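Local coordinates for inner membrane protein (Salmonella typhimurium LT2, PDB 2QJV) that probably isomerises a sugar acid or a related substrate, as a nickel-bound cupin of the KduI/IolB family, at residues 186-191 with 199-204; 229-234 with 239-244; 5-10 with 15-20. The protein carries 2 engineered substitutions. All coordinates share one frame; numbering follows the deposited sequence. Where two conformers were deposited one is given.

Interaction 1: residues 186-191 with 199-204; sequences ETYYHR and CLQRVY. With NI (nickel (II) ion), chain D; SO4 (sulfate ion), chain J.
Y188 and H190 on strand 186-191 face Q201 and C199 on strand 199-204 across 10.2 Å between axes, the two running antiparallel at 165°. The strands belong to opposed sheets of a cupin beta-sandwich, and the space between them is filled by side chains. Q201 carries most of the contact. With CG anti to the backbone N (chi1 -178°) and the chain extended beyond it, its carboxamide reaches the other sheet and splits its work between two residues. NE2 sits over the centre of the Y188 ring, 3.3 Å above the plane, with the amide standing steeply on the ring; it also hydrogen-bonds to H229 O. OE1 accepts a hydrogen bond from H190 NE2 at 2.9 Å and 154°, and the two flat groups are nearly perpendicular. Ring and amide therefore hold each other's rotation within a buried layer. C199 SG approaches the H190 ring obliquely, 3.7 Å from CE1, and V231 also packs against this group.

At the other end, Y188 OH hydrogen-bonds to S167 OG and lies 2.7 Å from water 1, a ligand of the nickel ion. Water 1 donates to E186 OE2 at 2.9 Å. E186 OE1 coordinates the nickel at 2.1 Å, so Y188 is a second-shell residue of the metal site. R191 leads the opposite way: NE forms a salt bridge with E104, and NH1 donates to O1 of a sulfate, probably from the crystallisation liquor, at 2.9 Å, the oxygen lying at the edge of the guanidinium, near its plane.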
loop_
_atom_site.group_PDB
_atom_site.type_symbol
_atom_site.label_atom_id
_atom_site.label_comp_id
_atom_site.label_asym_id
_atom_site.label_seq_id
_atom_site.Cartn_x
_atom_site.Cartn_y
_atom_site.Cartn_z
ATOM N N GLU A 186 -0.077 -2.770 23.864
ATOM C CA GLU A 186 -0.466 -1.475 24.408
ATOM C C GLU A 186 -1.460 -0.738 23.489
ATOM O O GLU A 186 -1.324 -0.702 22.266
ATOM C CB GLU A 186 0.760 -0.594 24.714
ATOM C CG GLU A 186 0.411 0.684 25.458
ATOM C CD GLU A 186 1.593 1.441 26.016
ATOM O OE1 GLU A 186 2.737 1.222 25.566
ATOM O OE2 GLU A 186 1.385 2.318 26.890
ATOM N N THR A 187 -2.496 -0.197 24.115
ATOM C CA THR A 187 -3.457 0.658 23.433
ATOM C C THR A 187 -3.324 2.092 23.995
ATOM O O THR A 187 -2.965 2.286 25.156
ATOM C CB THR A 187 -4.935 0.136 23.523
ATOM O OG1 THR A 187 -5.326 0.038 24.901
ATOM C CG2 THR A 187 -5.140 -1.226 22.748
ATOM N N TYR A 188 -3.589 3.071 23.128
ATOM C CA TYR A 188 -3.625 4.495 23.426
ATOM C C TYR A 188 -5.018 4.970 23.031
ATOM O O TYR A 188 -5.415 4.783 21.897
ATOM C CB TYR A 188 -2.633 5.304 22.572
ATOM C CG TYR A 188 -1.204 5.316 23.072
ATOM C CD1 TYR A 188 -0.463 4.151 23.094
ATOM C CD2 TYR A 188 -0.593 6.490 23.529
ATOM C CE1 TYR A 188 0.820 4.132 23.561
ATOM C CE2 TYR A 188 0.700 6.471 24.006
ATOM C CZ TYR A 188 1.397 5.291 24.009
ATOM O OH TYR A 188 2.661 5.291 24.474
ATOM N N TYR A 189 -5.729 5.589 23.958
ATOM C CA TYR A 189 -7.009 6.228 23.695
ATOM C C TYR A 189 -6.748 7.727 23.883
ATOM O O TYR A 189 -6.629 8.216 25.031
ATOM C CB TYR A 189 -8.107 5.705 24.620
ATOM C CG TYR A 189 -9.440 6.434 24.509
ATOM C CD1 TYR A 189 -10.178 6.430 23.301
ATOM C CD2 TYR A 189 -10.017 7.048 25.620
ATOM C CE1 TYR A 189 -11.387 7.084 23.195
ATOM C CE2 TYR A 189 -11.261 7.700 25.533
ATOM C CZ TYR A 189 -11.942 7.724 24.312
ATOM O OH TYR A 189 -13.156 8.350 24.240
ATOM N N HIS A 190 -6.770 8.464 22.767
ATOM C CA HIS A 190 -6.407 9.877 22.746
ATOM C C HIS A 190 -7.566 10.871 22.813
ATOM O O HIS A 190 -8.646 10.651 22.236
ATOM C CB HIS A 190 -5.624 10.227 21.476
ATOM C CG HIS A 190 -4.227 9.682 21.440
ATOM N ND1 HIS A 190 -3.133 10.423 21.843
ATOM C CD2 HIS A 190 -3.744 8.495 21.004
ATOM C CE1 HIS A 190 -2.036 9.704 21.658
ATOM N NE2 HIS A 190 -2.377 8.536 21.132
ATOM N N ARG A 191 -7.290 11.966 23.511
ATOM C CA ARG A 191 -8.213 13.098 23.672
ATOM C C ARG A 191 -7.429 14.403 23.504
ATOM O O ARG A 191 -6.217 14.472 23.819
ATOM C CB ARG A 191 -8.940 13.042 25.024
ATOM C CG ARG A 191 -9.727 11.750 25.272
ATOM C CD ARG A 191 -11.053 11.663 24.502
ATOM N NE ARG A 191 -12.162 12.089 25.336
ATOM C CZ ARG A 191 -12.641 13.309 25.456
ATOM N NH1 ARG A 191 -12.171 14.320 24.765
ATOM N NH2 ARG A 191 -13.623 13.513 26.295
ATOM N N CYS A 199 -2.505 14.919 17.258
ATOM C CA CYS A 199 -1.109 14.704 17.548
ATOM C C CYS A 199 -0.606 13.755 16.462
ATOM O O CYS A 199 -1.397 13.206 15.664
ATOM C CB CYS A 199 -0.867 14.126 18.953
ATOM S SG CYS A 199 -1.372 12.444 19.198
ATOM N N LEU A 200 0.707 13.597 16.417
ATOM C CA LEU A 200 1.372 12.659 15.525
ATOM C C LEU A 200 2.056 11.580 16.382
ATOM O O LEU A 200 2.941 11.874 17.225
ATOM C CB LEU A 200 2.374 13.380 14.628
ATOM C CG LEU A 200 1.772 14.506 13.747
ATOM C CD1 LEU A 200 2.854 15.256 12.967
ATOM C CD2 LEU A 200 0.693 13.965 12.792
ATOM N N GLN A 201 1.614 10.348 16.206
ATOM C CA GLN A 201 2.181 9.203 16.951
ATOM C C GLN A 201 2.880 8.291 15.936
ATOM O O GLN A 201 2.338 8.013 14.877
ATOM C CB GLN A 201 1.130 8.456 17.767
ATOM C CG GLN A 201 1.730 7.304 18.580
ATOM C CD GLN A 201 0.880 6.789 19.722
ATOM O OE1 GLN A 201 -0.335 6.991 19.778
ATOM N NE2 GLN A 201 1.527 6.089 20.635
ATOM N N ARG A 202 4.108 7.881 16.234
ATOM C CA ARG A 202 4.879 7.040 15.348
ATOM C C ARG A 202 5.182 5.715 16.055
ATOM O O ARG A 202 5.679 5.710 17.169
ATOM C CB ARG A 202 6.177 7.751 14.947
ATOM C CG ARG A 202 7.059 6.985 14.020
ATOM C CD ARG A 202 8.452 7.523 14.021
ATOM N NE ARG A 202 9.330 6.781 13.147
ATOM C CZ ARG A 202 10.645 6.865 13.170
ATOM N NH1 ARG A 202 11.278 7.590 14.105
ATOM N NH2 ARG A 202 11.346 6.156 12.312
ATOM N N VAL A 203 4.829 4.608 15.408
ATOM C CA VAL A 203 5.137 3.261 15.877
ATOM C C VAL A 203 6.183 2.647 14.939
ATOM O O VAL A 203 5.973 2.481 13.745
ATOM C CB VAL A 203 3.855 2.381 16.034
ATOM C CG1 VAL A 203 4.241 0.962 16.473
ATOM C CG2 VAL A 203 2.886 3.022 17.054
ATOM N N TYR A 204 7.349 2.323 15.487
ATOM C CA TYR A 204 8.453 1.848 14.677
ATOM C C TYR A 204 9.445 0.925 15.399
ATOM O O TYR A 204 9.680 1.051 16.601
ATOM C CB TYR A 204 9.218 3.065 14.079
ATOM C CG TYR A 204 9.982 3.940 15.096
ATOM C CD1 TYR A 204 9.313 4.848 15.915
ATOM C CD2 TYR A 204 11.375 3.829 15.240
ATOM C CE1 TYR A 204 10.018 5.649 16.844
ATOM C CE2 TYR A 204 12.057 4.623 16.124
ATOM C CZ TYR A 204 11.360 5.556 16.924
ATOM O OH TYR A 204 12.035 6.362 17.824
HETATM NI NI NI D . 4.694 1.815 26.045
HETATM S S SO4 J . -15.159 16.629 23.810
HETATM O O1 SO4 J . -13.683 16.574 23.839
HETATM O O2 SO4 J . -15.734 16.264 22.523
HETATM O O3 SO4 J . -15.595 18.032 23.958
HETATM O O4 SO4 J . -15.677 15.831 24.930
HETATM O O HOH W 1 3.808 3.789 26.403
HETATM O O HOH W 2 4.308 1.675 28.194
#

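Interaction 2: residues 229-234 with 239-244; sequences HPVATI and NYYLNV. With NI (nickel (II) ion), chain D.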
loop_
_atom_site.group_PDB
_atom_site.type_symbol
_atom_site.label_atom_id
_atom_site.label_comp_id
_atom_site.label_asym_id
_atom_site.label_seq_id
_atom_site.Cartn_x
_atom_site.Cartn_y
_atom_site.Cartn_z
ATOM N N HIS A 229 7.117 3.871 20.305
ATOM C CA HIS A 229 5.794 4.483 20.071
ATOM C C HIS A 229 5.608 5.901 20.652
ATOM O O HIS A 229 4.606 6.180 21.360
ATOM C CB HIS A 229 4.700 3.507 20.564
ATOM C CG HIS A 229 5.015 2.835 21.872
ATOM N ND1 HIS A 229 5.859 1.744 21.964
ATOM C CD2 HIS A 229 4.577 3.068 23.129
ATOM C CE1 HIS A 229 5.911 1.329 23.207
ATOM N NE2 HIS A 229 5.145 2.116 23.937
ATOM N N PRO A 230 6.544 6.809 20.330
ATOM C CA PRO A 230 6.396 8.185 20.865
ATOM C C PRO A 230 5.209 8.990 20.292
ATOM O O PRO A 230 4.755 8.740 19.151
ATOM C CB PRO A 230 7.732 8.857 20.481
ATOM C CG PRO A 230 8.152 8.099 19.251
ATOM C CD PRO A 230 7.750 6.683 19.505
ATOM N N VAL A 231 4.747 9.942 21.109
ATOM C CA VAL A 231 3.672 10.859 20.788
ATOM C C VAL A 231 4.219 12.296 20.704
ATOM O O VAL A 231 4.747 12.849 21.690
ATOM C CB VAL A 231 2.560 10.789 21.847
ATOM C CG1 VAL A 231 1.511 11.904 21.645
ATOM C CG2 VAL A 231 1.925 9.366 21.896
ATOM N N ALA A 232 4.077 12.901 19.530
ATOM C CA ALA A 232 4.455 14.305 19.306
ATOM C C ALA A 232 3.183 15.162 19.247
ATOM O O ALA A 232 2.345 15.004 18.359
ATOM C CB ALA A 232 5.329 14.498 18.040
ATOM N N THR A 233 3.038 16.055 20.212
ATOM C CA THR A 233 1.900 16.962 20.254
ATOM C C THR A 233 2.182 18.237 19.413
ATOM O O THR A 233 3.317 18.579 19.105
ATOM C CB THR A 233 1.462 17.332 21.734
ATOM O OG1 THR A 233 2.453 18.138 22.329
ATOM C CG2 THR A 233 1.208 16.085 22.597
ATOM N N ILE A 234 1.094 18.945 19.114
ATOM C CA ILE A 234 1.008 20.088 18.231
ATOM C C ILE A 234 0.606 21.345 19.000
ATOM O O ILE A 234 -0.340 21.302 19.795
ATOM C CB ILE A 234 -0.090 19.735 17.129
ATOM C CG1 ILE A 234 0.381 18.533 16.276
ATOM C CG2 ILE A 234 -0.465 20.888 16.261
ATOM C CD1 ILE A 234 1.655 18.737 15.530
ATOM N N ASN A 239 -2.957 17.306 24.905
ATOM C CA ASN A 239 -3.241 15.893 24.706
ATOM C C ASN A 239 -3.378 15.145 26.047
ATOM O O ASN A 239 -2.830 15.543 27.075
ATOM C CB ASN A 239 -2.147 15.289 23.788
ATOM C CG ASN A 239 -2.246 13.757 23.563
ATOM O OD1 ASN A 239 -1.354 13.045 24.027
ATOM N ND2 ASN A 239 -3.287 13.248 22.828
ATOM N N TYR A 240 -4.186 14.102 25.994
ATOM C CA TYR A 240 -4.417 13.162 27.034
ATOM C C TYR A 240 -4.501 11.799 26.353
ATOM O O TYR A 240 -5.002 11.690 25.229
ATOM C CB TYR A 240 -5.735 13.475 27.775
ATOM C CG TYR A 240 -6.331 12.325 28.554
ATOM C CD1 TYR A 240 -7.133 11.371 27.902
ATOM C CD2 TYR A 240 -6.099 12.159 29.913
ATOM C CE1 TYR A 240 -7.663 10.290 28.569
ATOM C CE2 TYR A 240 -6.675 11.098 30.616
ATOM C CZ TYR A 240 -7.459 10.159 29.934
ATOM O OH TYR A 240 -8.047 9.081 30.566
ATOM N N TYR A 241 -3.978 10.772 27.010
ATOM C CA TYR A 241 -4.274 9.397 26.603
ATOM C C TYR A 241 -4.350 8.434 27.773
ATOM O O TYR A 241 -3.671 8.598 28.787
ATOM C CB TYR A 241 -3.325 8.851 25.502
ATOM C CG TYR A 241 -1.840 9.003 25.761
ATOM C CD1 TYR A 241 -1.157 8.125 26.624
ATOM C CD2 TYR A 241 -1.108 10.004 25.118
ATOM C CE1 TYR A 241 0.192 8.251 26.844
ATOM C CE2 TYR A 241 0.239 10.143 25.334
ATOM C CZ TYR A 241 0.897 9.255 26.202
ATOM O OH TYR A 241 2.253 9.370 26.398
ATOM N N LEU A 242 -5.265 7.465 27.623
ATOM C CA LEU A 242 -5.463 6.369 28.540
ATOM C C LEU A 242 -4.885 5.134 27.873
ATOM O O LEU A 242 -5.251 4.813 26.724
ATOM C CB LEU A 242 -6.941 6.178 28.875
ATOM C CG LEU A 242 -7.375 5.025 29.757
ATOM C CD1 LEU A 242 -6.829 5.149 31.205
ATOM C CD2 LEU A 242 -8.926 4.947 29.750
ATOM N N ASN A 243 -3.945 4.492 28.556
ATOM C CA ASN A 243 -3.254 3.282 28.074
ATOM C C ASN A 243 -3.629 2.050 28.845
ATOM O O ASN A 243 -3.818 2.091 30.071
ATOM C CB ASN A 243 -1.705 3.361 28.201
ATOM C CG ASN A 243 -1.055 4.532 27.459
ATOM O OD1 ASN A 243 -0.240 5.255 28.040
ATOM N ND2 ASN A 243 -1.389 4.718 26.231
ATOM N N VAL A 244 -3.746 0.948 28.110
ATOM C CA VAL A 244 -3.954 -0.393 28.657
ATOM C C VAL A 244 -2.781 -1.262 28.139
ATOM O O VAL A 244 -2.415 -1.208 26.940
ATOM C CB VAL A 244 -5.337 -1.039 28.298
ATOM C CG1 VAL A 244 -5.521 -2.427 28.958
ATOM C CG2 VAL A 244 -6.501 -0.070 28.668
HETATM NI NI NI D . 4.694 1.815 26.045
HETATM O O HOH W 1 3.808 3.789 26.403
HETATM O O HOH W 2 4.308 1.675 28.194
#
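The Y241 ring meets V231 obliquely, with V231 CG2 3.9 Å from Y241 CE2. The valine and tyrosine side chains pass each other, pointing opposite ways, one methyl meeting a ring carbon. Y241 OH hydrogen-bonds to S166 OG and S167 OG, which hold the far end of the ring. The second flat group, the H229 imidazole, has water 1 in plane at its edge and binds nickel through NE2 at 2.2 Å. On its other nitrogen, ND1 hydrogen-bonds to G227 O, so both ring nitrogens are held and the imidazole is fixed in its rotation. H171, H173 and E186 join H229 and two waters, each 2.2 Å from the metal, to give six ligands, the three-histidine, one-glutamate set familiar from cupins.

Further along, T233 CG2 packs on N239 CB at 3.6 Å, the CA atoms of T233 and N239 being 6.9 Å apart. T233 OG1 hydrogen-bonds to A164 O. The N239 carboxamide runs on toward V231, whose CG1 lies 3.9 Å from OD1, while ND2 hydrogen-bonds to H190 ND1. No hydrogen bond links the two segments; the meeting is one of methyls, ring and amide.

Strands 231-233 and 239-244 run antiparallel at 154°, in opposite sheets of the sandwich, with axes 9.3 Å apart. The first lies between strands 165-166 and 198-204, near I234 of a second subunit, on which A232 packs; the second is flanked by strands 154-160 and 181-193.

Interaction 3: residues 5-10 with 15-20; sequences LLSTCT and NIQHIS
The Q17 carboxamide lies against the backbone of residues S7, T8 and C9, and NE2 donates to S7 O at 3.0 Å and 157°. The acceptor lies in the amide plane, whereas the donor stands above the carbonyl plane of S7. A bend at chi2 (-70°) swings the amide toward segment 5-10, and NE2 is gripped by R219 O as well. OE1 accepts from water 3 at 2.6 Å; the same water donates to T8 O at 2.9 Å and accepts from S7 OG, tying three residues together.

Beyond it, T10 N donates to I16 O at 3.2 Å, in the carbonyl plane and on a lone pair, and C9 CA adds a weaker CH...O contact to that oxygen at 3.5 Å. T10 OG1 is shared between T175 OG1 of a third subunit and water 4, which donates to N15 O at 2.7 Å. The backbone of S7 bonds in turn to V221, so segment 5-10 lies between strand 16-19 and the 219-221 loop. I16 and Q17 both face V33, forming a classic beta bulge on strand 16-19, an edge strand, within this chain, of the six-stranded antiparallel sheet.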
loop_
_atom_site.group_PDB
_atom_site.type_symbol
_atom_site.label_atom_id
_atom_site.label_comp_id
_atom_site.label_asym_id
_atom_site.label_seq_id
_atom_site.Cartn_x
_atom_site.Cartn_y
_atom_site.Cartn_z
ATOM N N LEU A 5 -2.705 0.549 12.366
ATOM C CA LEU A 5 -2.663 0.656 13.811
ATOM C C LEU A 5 -3.654 1.649 14.401
ATOM O O LEU A 5 -3.883 1.631 15.575
ATOM C CB LEU A 5 -1.232 1.005 14.222
ATOM C CG LEU A 5 -0.135 0.036 13.752
ATOM C CD1 LEU A 5 1.188 0.553 14.265
ATOM C CD2 LEU A 5 -0.397 -1.391 14.219
ATOM N N LEU A 6 -4.281 2.450 13.548
ATOM C CA LEU A 6 -5.227 3.474 13.984
ATOM C C LEU A 6 -6.665 2.982 13.856
ATOM O O LEU A 6 -7.070 2.453 12.822
ATOM C CB LEU A 6 -5.029 4.750 13.138
ATOM C CG LEU A 6 -5.836 6.023 13.476
ATOM C CD1 LEU A 6 -5.489 6.551 14.879
ATOM C CD2 LEU A 6 -5.610 7.015 12.346
ATOM N N SER A 7 -7.433 3.173 14.911
ATOM C CA SER A 7 -8.844 2.871 14.890
ATOM C C SER A 7 -9.644 4.146 15.265
ATOM O O SER A 7 -9.616 4.563 16.387
ATOM C CB SER A 7 -9.108 1.730 15.840
ATOM O OG SER A 7 -10.425 1.283 15.688
ATOM N N THR A 8 -10.321 4.751 14.317
ATOM C CA THR A 8 -11.079 5.998 14.576
ATOM C C THR A 8 -12.439 5.600 15.160
ATOM O O THR A 8 -12.879 4.473 14.921
ATOM C CB THR A 8 -11.220 6.823 13.301
ATOM O OG1 THR A 8 -12.005 6.100 12.344
ATOM C CG2 THR A 8 -9.843 7.150 12.688
ATOM N N CYS A 9 -13.119 6.493 15.871
ATOM C CA CYS A 9 -14.452 6.130 16.414
ATOM C C CYS A 9 -15.485 5.722 15.345
ATOM O O CYS A 9 -15.601 6.358 14.281
ATOM C CB CYS A 9 -15.068 7.239 17.275
ATOM S SG CYS A 9 -14.501 7.214 18.953
ATOM N N THR A 10 -16.216 4.642 15.635
ATOM C CA THR A 10 -17.256 4.150 14.693
ATOM C C THR A 10 -18.607 4.889 14.768
ATOM O O THR A 10 -19.411 4.771 13.831
ATOM C CB THR A 10 -17.518 2.573 14.867
ATOM O OG1 THR A 10 -17.961 2.277 16.214
ATOM C CG2 THR A 10 -16.275 1.711 14.510
ATOM N N ASN A 15 -21.059 2.161 21.858
ATOM C CA ASN A 15 -19.731 1.518 21.943
ATOM C C ASN A 15 -18.789 2.071 20.872
ATOM O O ASN A 15 -18.490 1.420 19.884
ATOM C CB ASN A 15 -19.931 0.016 21.812
ATOM C CG ASN A 15 -18.670 -0.843 22.110
ATOM O OD1 ASN A 15 -18.649 -2.016 21.680
ATOM N ND2 ASN A 15 -17.679 -0.320 22.837
ATOM N N ILE A 16 -18.387 3.316 21.067
ATOM C CA ILE A 16 -17.635 4.104 20.046
ATOM C C ILE A 16 -16.249 3.536 19.728
ATOM O O ILE A 16 -15.702 3.727 18.618
ATOM C CB ILE A 16 -17.533 5.624 20.473
ATOM C CG1 ILE A 16 -16.675 5.830 21.733
ATOM C CG2 ILE A 16 -18.913 6.213 20.657
ATOM C CD1 ILE A 16 -16.285 7.324 21.945
ATOM N N GLN A 17 -15.688 2.818 20.696
ATOM C CA GLN A 17 -14.418 2.095 20.497
ATOM C C GLN A 17 -14.551 0.641 20.946
ATOM O O GLN A 17 -15.024 0.382 22.031
ATOM C CB GLN A 17 -13.224 2.740 21.237
ATOM C CG GLN A 17 -12.686 4.047 20.541
ATOM C CD GLN A 17 -11.985 3.823 19.223
ATOM O OE1 GLN A 17 -11.822 2.676 18.775
ATOM N NE2 GLN A 17 -11.590 4.919 18.566
ATOM N N HIS A 18 -14.160 -0.277 20.072
ATOM C CA HIS A 18 -14.184 -1.719 20.359
ATOM C C HIS A 18 -12.921 -2.366 19.782
ATOM O O HIS A 18 -12.857 -2.698 18.589
ATOM C CB HIS A 18 -15.455 -2.452 19.843
ATOM C CG HIS A 18 -15.399 -3.929 20.101
ATOM N ND1 HIS A 18 -15.435 -4.457 21.374
ATOM C CD2 HIS A 18 -15.212 -4.981 19.261
ATOM C CE1 HIS A 18 -15.282 -5.770 21.308
ATOM N NE2 HIS A 18 -15.162 -6.116 20.036
ATOM N N ILE A 19 -11.937 -2.545 20.661
ATOM C CA ILE A 19 -10.658 -3.143 20.309
ATOM C C ILE A 19 -10.548 -4.458 21.059
ATOM O O ILE A 19 -10.617 -4.490 22.289
ATOM C CB ILE A 19 -9.444 -2.218 20.660
ATOM C CG1 ILE A 19 -9.670 -0.780 20.153
ATOM C CG2 ILE A 19 -8.118 -2.834 20.122
ATOM C CD1 ILE A 19 -9.946 -0.682 18.630
ATOM N N SER A 20 -10.393 -5.551 20.319
ATOM C CA SER A 20 -10.322 -6.887 20.911
ATOM C C SER A 20 -9.066 -7.575 20.439
ATOM O O SER A 20 -8.513 -7.213 19.383
ATOM C CB SER A 20 -11.558 -7.704 20.505
ATOM O OG SER A 20 -11.604 -8.002 19.122
HETATM O O HOH W 3 -12.672 1.998 16.423
HETATM O O HOH W 4 -17.017 0.578 17.839
#

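Overall arrangement
Interactions 1 and 2 belong to one cupin sandwich core, their centres about 5 Å apart. Strands 181-193 and 238-246 pair in one sheet, where R191 N lies 2.9 Å from Y240 O; strands 198-204 and 231-233 pair in the other, with L200 O 2.8 Å from A232 N. Both reach the same nickel, one through E186, the other through H229, and share its two waters. Interaction 3 lies about 13 Å from interaction 1 and 16 Å from interaction 2, centre to centre. It touches only interaction 1, where I16 CD1 comes within 4.0 Å of Y189 OH and L5 CD1 within 3.7 Å of V203 CB, joining the N-terminal segment to the sandwich that holds this nickel site.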